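Local coordinates for glycosyltransferase (Streptomyces halstedii, PDB 3WAG), which belongs to the glycosyltransferases of the GT-B fold, with two Rossmann-like domains facing each other, and binds thymidine-5'-diphosphate in this model, at residues V7-S12 against P37-A42; V248-G253 against A316-G321; A282-E287 against V299-F304. All coordinates share one frame; numbering follows the deposited sequence.

Interaction 1: residues V7-S12 against P37-A42. With TYD (thymidine-5'-diphosphate), chain F.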
loop_
_atom_site.group_PDB
_atom_site.type_symbol
_atom_site.label_atom_id
_atom_site.label_comp_id
_atom_site.label_asym_id
_atom_site.label_seq_id
_atom_site.Cartn_x
_atom_site.Cartn_y
_atom_site.Cartn_z
ATOM N N VAL B 7 12.890 9.781 -1.041
ATOM C CA VAL B 7 13.963 8.825 -0.672
ATOM C C VAL B 7 14.830 8.629 -1.905
ATOM O O VAL B 7 14.279 8.637 -3.001
ATOM C CB VAL B 7 13.396 7.490 -0.110
ATOM C CG1 VAL B 7 12.407 6.838 -1.100
ATOM C CG2 VAL B 7 14.510 6.526 0.305
ATOM N N PHE B 8 16.149 8.481 -1.728
ATOM C CA PHE B 8 17.060 8.109 -2.819
ATOM C C PHE B 8 16.686 6.720 -3.354
ATOM O O PHE B 8 16.036 5.928 -2.654
ATOM C CB PHE B 8 18.558 8.251 -2.421
ATOM C CG PHE B 8 19.067 7.166 -1.491
ATOM C CD1 PHE B 8 18.844 7.218 -0.138
ATOM C CD2 PHE B 8 19.822 6.088 -1.989
ATOM C CE1 PHE B 8 19.302 6.231 0.727
ATOM C CE2 PHE B 8 20.295 5.091 -1.134
ATOM C CZ PHE B 8 20.025 5.152 0.228
ATOM N N ALA B 9 17.051 6.435 -4.596
ATOM C CA ALA B 9 16.759 5.121 -5.210
ATOM C C ALA B 9 17.462 3.912 -4.564
ATOM O O ALA B 9 18.559 3.526 -4.946
ATOM C CB ALA B 9 17.020 5.133 -6.722
ATOM N N ASN B 10 16.771 3.302 -3.602
ATOM C CA ASN B 10 17.223 2.154 -2.861
ATOM C C ASN B 10 15.989 1.555 -2.291
ATOM O O ASN B 10 15.219 2.233 -1.550
ATOM C CB ASN B 10 18.114 2.610 -1.719
ATOM C CG ASN B 10 18.474 1.465 -0.785
ATOM O OD1 ASN B 10 17.656 0.990 0.014
ATOM N ND2 ASN B 10 19.691 1.003 -0.899
ATOM N N ARG B 11 15.778 0.285 -2.595
ATOM C CA ARG B 11 14.621 -0.439 -2.105
ATOM C C ARG B 11 14.445 -0.508 -0.615
ATOM O O ARG B 11 13.302 -0.430 -0.150
ATOM C CB ARG B 11 14.562 -1.866 -2.661
ATOM C CG ARG B 11 13.537 -2.040 -3.764
ATOM C CD ARG B 11 13.437 -3.504 -4.271
ATOM N NE ARG B 11 14.766 -4.102 -4.411
ATOM C CZ ARG B 11 15.546 -4.005 -5.495
ATOM N NH1 ARG B 11 15.128 -3.364 -6.587
ATOM N NH2 ARG B 11 16.757 -4.561 -5.491
ATOM N N SER B 12 15.520 -0.727 0.141
ATOM C CA SER B 12 15.422 -0.795 1.611
ATOM C C SER B 12 15.043 0.527 2.228
ATOM O O SER B 12 14.309 0.562 3.183
ATOM C CB SER B 12 16.769 -1.229 2.236
ATOM O OG SER B 12 16.909 -2.581 1.895
ATOM N N PRO B 37 14.381 7.929 -11.021
ATOM C CA PRO B 37 13.524 7.093 -11.878
ATOM C C PRO B 37 13.733 5.608 -11.715
ATOM O O PRO B 37 12.753 4.857 -11.904
ATOM C CB PRO B 37 13.866 7.575 -13.310
ATOM C CG PRO B 37 14.279 9.021 -13.090
ATOM C CD PRO B 37 15.042 9.009 -11.787
ATOM N N ASP B 38 14.950 5.185 -11.317
ATOM C CA ASP B 38 15.154 3.771 -11.090
ATOM C C ASP B 38 14.420 3.199 -9.875
ATOM O O ASP B 38 14.492 1.998 -9.641
ATOM C CB ASP B 38 16.660 3.342 -11.034
ATOM C CG ASP B 38 17.531 4.250 -10.196
ATOM O OD1 ASP B 38 17.170 5.418 -9.994
ATOM O OD2 ASP B 38 18.633 3.820 -9.789
ATOM N N ASN B 39 13.756 4.043 -9.095
ATOM C CA ASN B 39 12.986 3.533 -7.925
ATOM C C ASN B 39 11.510 3.550 -8.227
ATOM O O ASN B 39 10.743 3.143 -7.431
ATOM C CB ASN B 39 13.209 4.409 -6.685
ATOM C CG ASN B 39 13.240 3.614 -5.375
ATOM O OD1 ASN B 39 13.365 2.392 -5.374
ATOM N ND2 ASN B 39 13.130 4.334 -4.238
ATOM N N VAL B 40 11.111 4.021 -9.391
ATOM C CA VAL B 40 9.699 4.111 -9.702
ATOM C C VAL B 40 8.997 2.756 -9.647
ATOM O O VAL B 40 7.938 2.606 -9.019
ATOM C CB VAL B 40 9.456 4.861 -11.027
ATOM C CG1 VAL B 40 7.988 4.661 -11.533
ATOM C CG2 VAL B 40 9.789 6.338 -10.840
ATOM N N GLN B 41 9.587 1.741 -10.242
ATOM C CA GLN B 41 8.928 0.479 -10.236
ATOM C C GLN B 41 8.726 -0.022 -8.816
ATOM O O GLN B 41 7.654 -0.593 -8.506
ATOM C CB GLN B 41 9.708 -0.575 -11.053
ATOM C CG GLN B 41 8.953 -1.927 -11.176
ATOM C CD GLN B 41 7.608 -1.765 -11.872
ATOM O OE1 GLN B 41 7.548 -1.259 -12.975
ATOM N NE2 GLN B 41 6.494 -2.152 -11.180
ATOM N N ALA B 42 9.760 0.104 -7.975
ATOM C CA ALA B 42 9.661 -0.296 -6.573
ATOM C C ALA B 42 8.512 0.473 -5.871
ATOM O O ALA B 42 7.782 -0.104 -5.033
ATOM C CB ALA B 42 10.981 -0.058 -5.856
HETATM P PA TYD F . 16.817 -6.179 3.559
HETATM O O1A TYD F . 17.612 -7.446 3.210
HETATM O O2A TYD F . 17.349 -4.772 3.308
HETATM O O3A TYD F . 16.616 -6.359 5.182
HETATM P PB TYD F . 17.405 -5.548 6.368
HETATM O O1B TYD F . 18.850 -5.330 5.892
HETATM O O2B TYD F . 17.181 -6.472 7.603
HETATM O O3B TYD F . 16.693 -4.167 6.354
HETATM O "O5'" TYD F . 15.351 -6.246 2.819
HETATM C "C5'" TYD F . 14.163 -5.482 3.162
HETATM C "C4'" TYD F . 13.140 -6.310 3.992
HETATM O "O4'" TYD F . 12.812 -7.581 3.388
HETATM C "C3'" TYD F . 13.551 -6.664 5.437
HETATM O "O3'" TYD F . 12.495 -6.228 6.308
HETATM C "C2'" TYD F . 13.637 -8.183 5.508
HETATM C "C1'" TYD F . 12.671 -8.607 4.384
HETATM N N1 TYD F . 13.028 -9.928 3.870
HETATM C C2 TYD F . 12.098 -11.001 3.904
HETATM O O2 TYD F . 10.929 -10.859 4.348
HETATM N N3 TYD F . 12.474 -12.234 3.460
HETATM C C4 TYD F . 13.711 -12.497 2.976
HETATM O O4 TYD F . 13.960 -13.656 2.574
HETATM C C5 TYD F . 14.700 -11.386 2.917
HETATM C C5M TYD F . 16.107 -11.546 2.387
HETATM C C6 TYD F . 14.277 -10.131 3.382
HETATM O O HOH W 1 19.765 3.173 -7.411
#
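This is a loop-to-loop packing contact, made where two neighbouring parallel strands, 2-6 and 30-35, run out at the C-terminal edge of their sheet and turn into helices 11-26 and 40-44. Ala9 presses its methyl into the second loop: CB sits 3.3 Å from Asp38 OD1 and 3.9 Å from Asn39 CB. With chi1 of 45° placing Asp38 CG between its own backbone N and carbonyl carbon, the carboxylate reaches back to that methyl, while its two oxygens accept the backbone N-H groups of Leu57 and Asn58. One ordered water ties the loops together by donating to Ala9 O at 2.8 Å and to Asp38 OD2 at 2.7 Å.

The Asn39 amide lies alongside the Ala9-Asn10 backbone, CG 3.8 Å from Ala9 CA, and Val7 meets it at about a right angle, CG1 4.1 Å from ND2. That ND2 is bonded instead to Ser35 OG, whose hydroxyl also pairs with Val7 O. Farther along, Arg11 CG rests on Ala42 CB at 3.9 Å, the aliphatic part of an exposed side chain lying against the start of the second helix. Asn10 caps helix 11-26 through His13 N, and at that same end Ser12 OG donates to O2A of thymidine-5'-diphosphate at 2.6 Å. Loops joining strand to helix at the C-terminal edge of a parallel sheet are the hallmark of a Rossmann-like domain; here helix 11-26 brings the N-terminal domain to the ligand phosphate.

Interaction 2: residues V248-G253 against A316-G321; sequences VCLTLG and AIVHHG. With TYD (thymidine-5'-diphosphate), chain F.
Val318 and Leu250 form the apolar centre of this buried pair of parallel strands, their side chains running alongside each other from neighbouring strands, with Leu250 CD1 3.5 Å from Val318 CB. Val248 joins them on that face, its CG1 4.2 Å from Val318 CG2, and Leu376 of helix 369-381 packs over Val248, Ala316 and Val318. On the other face Cys249 meets Ile317. Both side chains are extended (chi1 near 180° and 176°), which carries Cys249 SG and Ile317 CD1 forward along the strands until they touch at 3.7 Å.

Between the two faces runs a straight ladder: Cys249 N donates to Ala316 O, Val318 N to Cys249 O at 2.8 Å, and Thr251 N to Val318 O at 2.9 Å. The last two arrive almost head-on to their carbonyls, whereas Cys249 N is tilted from the plane of the Ala316 carbonyl.

Toward the C-terminal end the contact turns polar. Thr251 OG1 is buried against His319 CB, 3.3 Å away, and has no polar partner in the model. Past the strands, Leu252 CD2 lies on the His319-His320 backbone. The His320 ring bridges protein and ligand through its edge: ND1 makes a weak bond to Thr251 O, and NE2 donates to O1B of thymidine-5'-diphosphate at 3.2 Å, with a second, weak bond to O2B. The weak bond from the strand end may help to set the rotation of the imidazole. Thr325 and Gly324 also bond the ligand, as in the nucleotide-diphosphate pocket of GT-B C-terminal domains.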
loop_
_atom_site.group_PDB
_atom_site.type_symbol
_atom_site.label_atom_id
_atom_site.label_comp_id
_atom_site.label_asym_id
_atom_site.label_seq_id
_atom_site.Cartn_x
_atom_site.Cartn_y
_atom_site.Cartn_z
ATOM N N VAL B 248 13.566 -22.660 12.089
ATOM C CA VAL B 248 14.549 -21.616 12.263
ATOM C C VAL B 248 14.703 -20.925 10.920
ATOM O O VAL B 248 14.674 -21.583 9.880
ATOM C CB VAL B 248 15.903 -22.171 12.754
ATOM C CG1 VAL B 248 17.005 -21.134 12.590
ATOM C CG2 VAL B 248 15.812 -22.648 14.218
ATOM N N CYS B 249 14.818 -19.590 10.953
ATOM C CA CYS B 249 15.015 -18.807 9.755
ATOM C C CYS B 249 16.480 -18.430 9.614
ATOM O O CYS B 249 17.103 -17.917 10.547
ATOM C CB CYS B 249 14.135 -17.548 9.788
ATOM S SG CYS B 249 14.387 -16.601 8.290
ATOM N N LEU B 250 17.048 -18.695 8.459
ATOM C CA LEU B 250 18.455 -18.346 8.235
ATOM C C LEU B 250 18.577 -17.361 7.060
ATOM O O LEU B 250 18.273 -17.698 5.940
ATOM C CB LEU B 250 19.296 -19.630 8.042
ATOM C CG LEU B 250 20.756 -19.470 7.667
ATOM C CD1 LEU B 250 21.429 -18.966 8.934
ATOM C CD2 LEU B 250 21.340 -20.803 7.178
ATOM N N THR B 251 18.963 -16.112 7.344
ATOM C CA THR B 251 19.030 -15.060 6.318
ATOM C C THR B 251 20.361 -14.342 6.498
ATOM O O THR B 251 20.415 -13.253 7.063
ATOM C CB THR B 251 17.825 -14.021 6.333
ATOM O OG1 THR B 251 17.769 -13.315 7.579
ATOM C CG2 THR B 251 16.536 -14.663 6.165
ATOM N N LEU B 252 21.405 -14.999 6.001
ATOM C CA LEU B 252 22.824 -14.698 6.196
ATOM C C LEU B 252 23.588 -15.110 4.895
ATOM O O LEU B 252 24.822 -15.295 4.890
ATOM C CB LEU B 252 23.362 -15.582 7.320
ATOM C CG LEU B 252 23.836 -15.149 8.690
ATOM C CD1 LEU B 252 24.999 -16.074 8.957
ATOM C CD2 LEU B 252 24.253 -13.688 8.728
ATOM N N GLY B 253 22.828 -15.288 3.809
ATOM C CA GLY B 253 23.363 -15.649 2.502
ATOM C C GLY B 253 24.520 -14.760 2.132
ATOM O O GLY B 253 25.581 -15.270 1.753
ATOM N N ALA B 316 13.866 -19.354 16.225
ATOM C CA ALA B 316 14.979 -18.365 16.164
ATOM C C ALA B 316 15.136 -17.773 14.770
ATOM O O ALA B 316 14.608 -18.304 13.798
ATOM C CB ALA B 316 16.275 -19.017 16.605
ATOM N N ILE B 317 15.823 -16.650 14.656
ATOM C CA ILE B 317 16.230 -16.190 13.317
ATOM C C ILE B 317 17.718 -15.823 13.385
ATOM O O ILE B 317 18.167 -15.138 14.304
ATOM C CB ILE B 317 15.381 -15.012 12.746
ATOM C CG1 ILE B 317 15.970 -14.565 11.403
ATOM C CG2 ILE B 317 15.318 -13.846 13.710
ATOM C CD1 ILE B 317 14.951 -13.763 10.596
ATOM N N VAL B 318 18.457 -16.334 12.423
ATOM C CA VAL B 318 19.892 -16.078 12.314
ATOM C C VAL B 318 20.034 -15.065 11.184
ATOM O O VAL B 318 19.608 -15.357 10.061
ATOM C CB VAL B 318 20.656 -17.407 12.028
ATOM C CG1 VAL B 318 22.167 -17.208 12.194
ATOM C CG2 VAL B 318 20.206 -18.499 12.995
ATOM N N HIS B 319 20.569 -13.871 11.480
ATOM C CA HIS B 319 20.693 -12.813 10.449
ATOM C C HIS B 319 21.803 -11.828 10.772
ATOM O O HIS B 319 22.465 -11.948 11.810
ATOM C CB HIS B 319 19.358 -12.114 10.228
ATOM C CG HIS B 319 18.965 -11.197 11.368
ATOM N ND1 HIS B 319 18.404 -11.650 12.521
ATOM C CD2 HIS B 319 19.097 -9.842 11.514
ATOM C CE1 HIS B 319 18.163 -10.617 13.333
ATOM N NE2 HIS B 319 18.606 -9.516 12.738
ATOM N N HIS B 320 22.026 -10.883 9.855
ATOM C CA HIS B 320 23.150 -9.942 9.834
ATOM C C HIS B 320 22.935 -8.684 10.628
ATOM O O HIS B 320 23.806 -7.814 10.637
ATOM C CB HIS B 320 23.308 -9.480 8.409
ATOM C CG HIS B 320 21.997 -9.087 7.785
ATOM N ND1 HIS B 320 21.147 -9.993 7.225
ATOM C CD2 HIS B 320 21.361 -7.848 7.710
ATOM C CE1 HIS B 320 20.057 -9.342 6.776
ATOM N NE2 HIS B 320 20.174 -8.038 7.107
ATOM N N GLY B 321 21.774 -8.547 11.269
ATOM C CA GLY B 321 21.529 -7.428 12.213
ATOM C C GLY B 321 20.897 -6.155 11.627
ATOM O O GLY B 321 20.761 -5.186 12.338
HETATM P PA TYD F . 16.817 -6.179 3.559
HETATM O O1A TYD F . 17.612 -7.446 3.210
HETATM O O2A TYD F . 17.349 -4.772 3.308
HETATM O O3A TYD F . 16.616 -6.359 5.182
HETATM P PB TYD F . 17.405 -5.548 6.368
HETATM O O1B TYD F . 18.850 -5.330 5.892
HETATM O O2B TYD F . 17.181 -6.472 7.603
HETATM O O3B TYD F . 16.693 -4.167 6.354
HETATM O "O5'" TYD F . 15.351 -6.246 2.819
HETATM C "C5'" TYD F . 14.163 -5.482 3.162
HETATM C "C4'" TYD F . 13.140 -6.310 3.992
HETATM O "O4'" TYD F . 12.812 -7.581 3.388
HETATM C "C3'" TYD F . 13.551 -6.664 5.437
HETATM O "O3'" TYD F . 12.495 -6.228 6.308
HETATM C "C2'" TYD F . 13.637 -8.183 5.508
HETATM C "C1'" TYD F . 12.671 -8.607 4.384
HETATM N N1 TYD F . 13.028 -9.928 3.870
HETATM C C2 TYD F . 12.098 -11.001 3.904
HETATM O O2 TYD F . 10.929 -10.859 4.348
HETATM N N3 TYD F . 12.474 -12.234 3.460
HETATM C C4 TYD F . 13.711 -12.497 2.976
HETATM O O4 TYD F . 13.960 -13.656 2.574
HETATM C C5 TYD F . 14.700 -11.386 2.917
HETATM C C5M TYD F . 16.107 -11.546 2.387
HETATM C C6 TYD F . 14.277 -10.131 3.382
#

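Interaction 3: residues A282-E287 against V299-F304; sequences ATFSAE and VRAVDF. With TYD (thymidine-5'-diphosphate), chain F.
Thr283 and Val302 sit at the close-packed heart of this parallel strand pair, where Thr283 CA approaches Val302 O to 3.1 Å in a CA-H...O contact. The same oxygen accepts Phe284 N at 2.9 Å, so one carbonyl takes a hydrogen bond from Phe284 N and a weaker CA-H...O contact from Thr283. Ala282 continues the ladder, its N donating to Arg300 O in a nearly straight bond and its O accepting Val302 N. On the side of Ala282 and Ala301, the Phe284 ring turns its edge to Ala301, with CD2 3.9 Å from CB; the ring also packs against Leu250 and Val270, and Ala282 CB meets Val299 CG1 at 4.3 Å.

The outer side is looser. Asp303 touches the first segment mainly through its backbone, CA lying 3.6 Å from Phe284 O, and the exposed Arg300 reaches away to a cation-pi contact with Trp238.

The extended first torsion of Phe304 (chi1 176°) carries its ring out to the thymine of thymidine-5'-diphosphate, CE1 3.3 Å from N3, while Thr283 CG2 comes within 3.1 Å of the base oxygen O4. The segments close the right-handed beta-alpha-beta crossover of strand 279-283, helix 286-292 and strand 299-302, a Rossmann-like unit whose strand ends border the base pocket.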
loop_
_atom_site.group_PDB
_atom_site.type_symbol
_atom_site.label_atom_id
_atom_site.label_comp_id
_atom_site.label_asym_id
_atom_site.label_seq_id
_atom_site.Cartn_x
_atom_site.Cartn_y
_atom_site.Cartn_z
ATOM N N ALA B 282 16.234 -21.352 4.864
ATOM C CA ALA B 282 17.398 -20.544 4.610
ATOM C C ALA B 282 17.230 -19.833 3.287
ATOM O O ALA B 282 16.842 -20.465 2.324
ATOM C CB ALA B 282 18.630 -21.442 4.570
ATOM N N THR B 283 17.503 -18.518 3.245
ATOM C CA THR B 283 17.596 -17.784 1.988
ATOM C C THR B 283 18.990 -17.880 1.356
ATOM O O THR B 283 19.982 -17.411 1.914
ATOM C CB THR B 283 17.236 -16.291 2.109
ATOM O OG1 THR B 283 18.181 -15.649 2.979
ATOM C CG2 THR B 283 15.808 -16.103 2.641
ATOM N N PHE B 284 19.041 -18.493 0.179
ATOM C CA PHE B 284 20.255 -18.607 -0.612
ATOM C C PHE B 284 19.985 -18.233 -2.068
ATOM O O PHE B 284 18.991 -18.674 -2.626
ATOM C CB PHE B 284 20.787 -20.062 -0.557
ATOM C CG PHE B 284 21.300 -20.467 0.794
ATOM C CD1 PHE B 284 22.281 -19.736 1.419
ATOM C CD2 PHE B 284 20.800 -21.594 1.435
ATOM C CE1 PHE B 284 22.757 -20.118 2.679
ATOM C CE2 PHE B 284 21.268 -21.967 2.676
ATOM C CZ PHE B 284 22.242 -21.228 3.303
ATOM N N SER B 285 20.878 -17.455 -2.684
ATOM C CA SER B 285 20.886 -17.253 -4.149
ATOM C C SER B 285 21.078 -18.572 -4.895
ATOM O O SER B 285 21.254 -19.612 -4.274
ATOM C CB SER B 285 22.031 -16.314 -4.541
ATOM O OG SER B 285 23.316 -16.924 -4.401
ATOM N N ALA B 286 21.082 -18.516 -6.226
ATOM C CA ALA B 286 21.327 -19.710 -7.056
ATOM C C ALA B 286 22.777 -20.137 -6.938
ATOM O O ALA B 286 23.060 -21.306 -6.717
ATOM C CB ALA B 286 20.964 -19.450 -8.506
ATOM N N GLU B 287 23.677 -19.158 -7.072
ATOM C CA GLU B 287 25.142 -19.311 -6.887
ATOM C C GLU B 287 25.529 -19.947 -5.543
ATOM O O GLU B 287 26.393 -20.840 -5.489
ATOM C CB GLU B 287 25.852 -17.943 -7.014
ATOM C CG GLU B 287 25.773 -17.265 -8.383
ATOM C CD GLU B 287 24.355 -16.846 -8.807
ATOM O OE1 GLU B 287 23.955 -17.129 -9.971
ATOM O OE2 GLU B 287 23.628 -16.230 -7.990
ATOM N N VAL B 299 16.772 -28.680 5.672
ATOM C CA VAL B 299 17.037 -27.335 5.192
ATOM C C VAL B 299 16.248 -27.101 3.902
ATOM O O VAL B 299 16.395 -27.854 2.941
ATOM C CB VAL B 299 18.556 -27.100 4.906
ATOM C CG1 VAL B 299 18.800 -25.719 4.320
ATOM C CG2 VAL B 299 19.396 -27.268 6.166
ATOM N N ARG B 300 15.418 -26.058 3.876
ATOM C CA ARG B 300 14.776 -25.624 2.639
ATOM C C ARG B 300 15.470 -24.363 2.189
ATOM O O ARG B 300 15.466 -23.362 2.921
ATOM C CB ARG B 300 13.290 -25.369 2.864
ATOM C CG ARG B 300 12.515 -24.944 1.616
ATOM C CD ARG B 300 11.081 -24.569 2.003
ATOM N NE ARG B 300 10.350 -25.619 2.750
ATOM C CZ ARG B 300 9.674 -26.623 2.176
ATOM N NH1 ARG B 300 9.623 -26.728 0.852
ATOM N NH2 ARG B 300 9.039 -27.514 2.921
ATOM N N ALA B 301 16.124 -24.409 1.034
ATOM C CA ALA B 301 16.766 -23.221 0.472
ATOM C C ALA B 301 15.705 -22.497 -0.359
ATOM O O ALA B 301 14.948 -23.121 -1.075
ATOM C CB ALA B 301 17.944 -23.589 -0.404
ATOM N N VAL B 302 15.649 -21.180 -0.255
ATOM C CA VAL B 302 14.625 -20.405 -0.929
ATOM C C VAL B 302 15.340 -19.133 -1.362
ATOM O O VAL B 302 16.258 -18.684 -0.675
ATOM C CB VAL B 302 13.524 -20.210 0.127
ATOM C CG1 VAL B 302 13.375 -18.772 0.611
ATOM C CG2 VAL B 302 12.281 -20.963 -0.250
ATOM N N ASP B 303 15.006 -18.539 -2.483
ATOM C CA ASP B 303 15.694 -17.269 -2.799
ATOM C C ASP B 303 15.161 -16.103 -1.934
ATOM O O ASP B 303 15.875 -15.172 -1.687
ATOM C CB ASP B 303 15.590 -16.920 -4.272
ATOM C CG ASP B 303 14.179 -16.654 -4.684
ATOM O OD1 ASP B 303 13.439 -17.606 -5.033
ATOM O OD2 ASP B 303 13.799 -15.482 -4.644
ATOM N N PHE B 304 13.914 -16.203 -1.470
ATOM C CA PHE B 304 13.212 -15.175 -0.663
ATOM C C PHE B 304 12.029 -15.832 0.098
ATOM O O PHE B 304 11.444 -16.758 -0.408
ATOM C CB PHE B 304 12.753 -13.963 -1.517
ATOM C CG PHE B 304 11.949 -12.915 -0.747
ATOM C CD1 PHE B 304 12.577 -11.863 -0.116
ATOM C CD2 PHE B 304 10.553 -12.981 -0.701
ATOM C CE1 PHE B 304 11.833 -10.882 0.564
ATOM C CE2 PHE B 304 9.802 -12.021 -0.040
ATOM C CZ PHE B 304 10.450 -10.978 0.618
HETATM P PA TYD F . 16.817 -6.179 3.559
HETATM O O1A TYD F . 17.612 -7.446 3.210
HETATM O O2A TYD F . 17.349 -4.772 3.308
HETATM O O3A TYD F . 16.616 -6.359 5.182
HETATM P PB TYD F . 17.405 -5.548 6.368
HETATM O O1B TYD F . 18.850 -5.330 5.892
HETATM O O2B TYD F . 17.181 -6.472 7.603
HETATM O O3B TYD F . 16.693 -4.167 6.354
HETATM O "O5'" TYD F . 15.351 -6.246 2.819
HETATM C "C5'" TYD F . 14.163 -5.482 3.162
HETATM C "C4'" TYD F . 13.140 -6.310 3.992
HETATM O "O4'" TYD F . 12.812 -7.581 3.388
HETATM C "C3'" TYD F . 13.551 -6.664 5.437
HETATM O "O3'" TYD F . 12.495 -6.228 6.308
HETATM C "C2'" TYD F . 13.637 -8.183 5.508
HETATM C "C1'" TYD F . 12.671 -8.607 4.384
HETATM N N1 TYD F . 13.028 -9.928 3.870
HETATM C C2 TYD F . 12.098 -11.001 3.904
HETATM O O2 TYD F . 10.929 -10.859 4.348
HETATM N N3 TYD F . 12.474 -12.234 3.460
HETATM C C4 TYD F . 13.711 -12.497 2.976
HETATM O O4 TYD F . 13.960 -13.656 2.574
HETATM C C5 TYD F . 14.700 -11.386 2.917
HETATM C C5M TYD F . 16.107 -11.546 2.387
HETATM C C6 TYD F . 14.277 -10.131 3.382
#

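In the fold
Interaction 1 comes first along the chain, in the N-terminal domain; interaction 2 follows, and interaction 3 is nested within the loop that interaction 2 closes. Interactions 2 and 3 share the C-terminal parallel sheet, with strand 247-251 next to strand 279-283 and centres 12 Å apart; Leu250 O and Thr283 N, 2.9 Å apart, probably hydrogen bond across the seam. Strand 299-302 is the outermost on that side within the chain. Interaction 1 belongs to the other sheet, its centre 25 Å from each of the others and its nearest atoms about 8 Å from interaction 2. Thymidine-5'-diphosphate touches all three, spanning the cleft between the two GT-B domains.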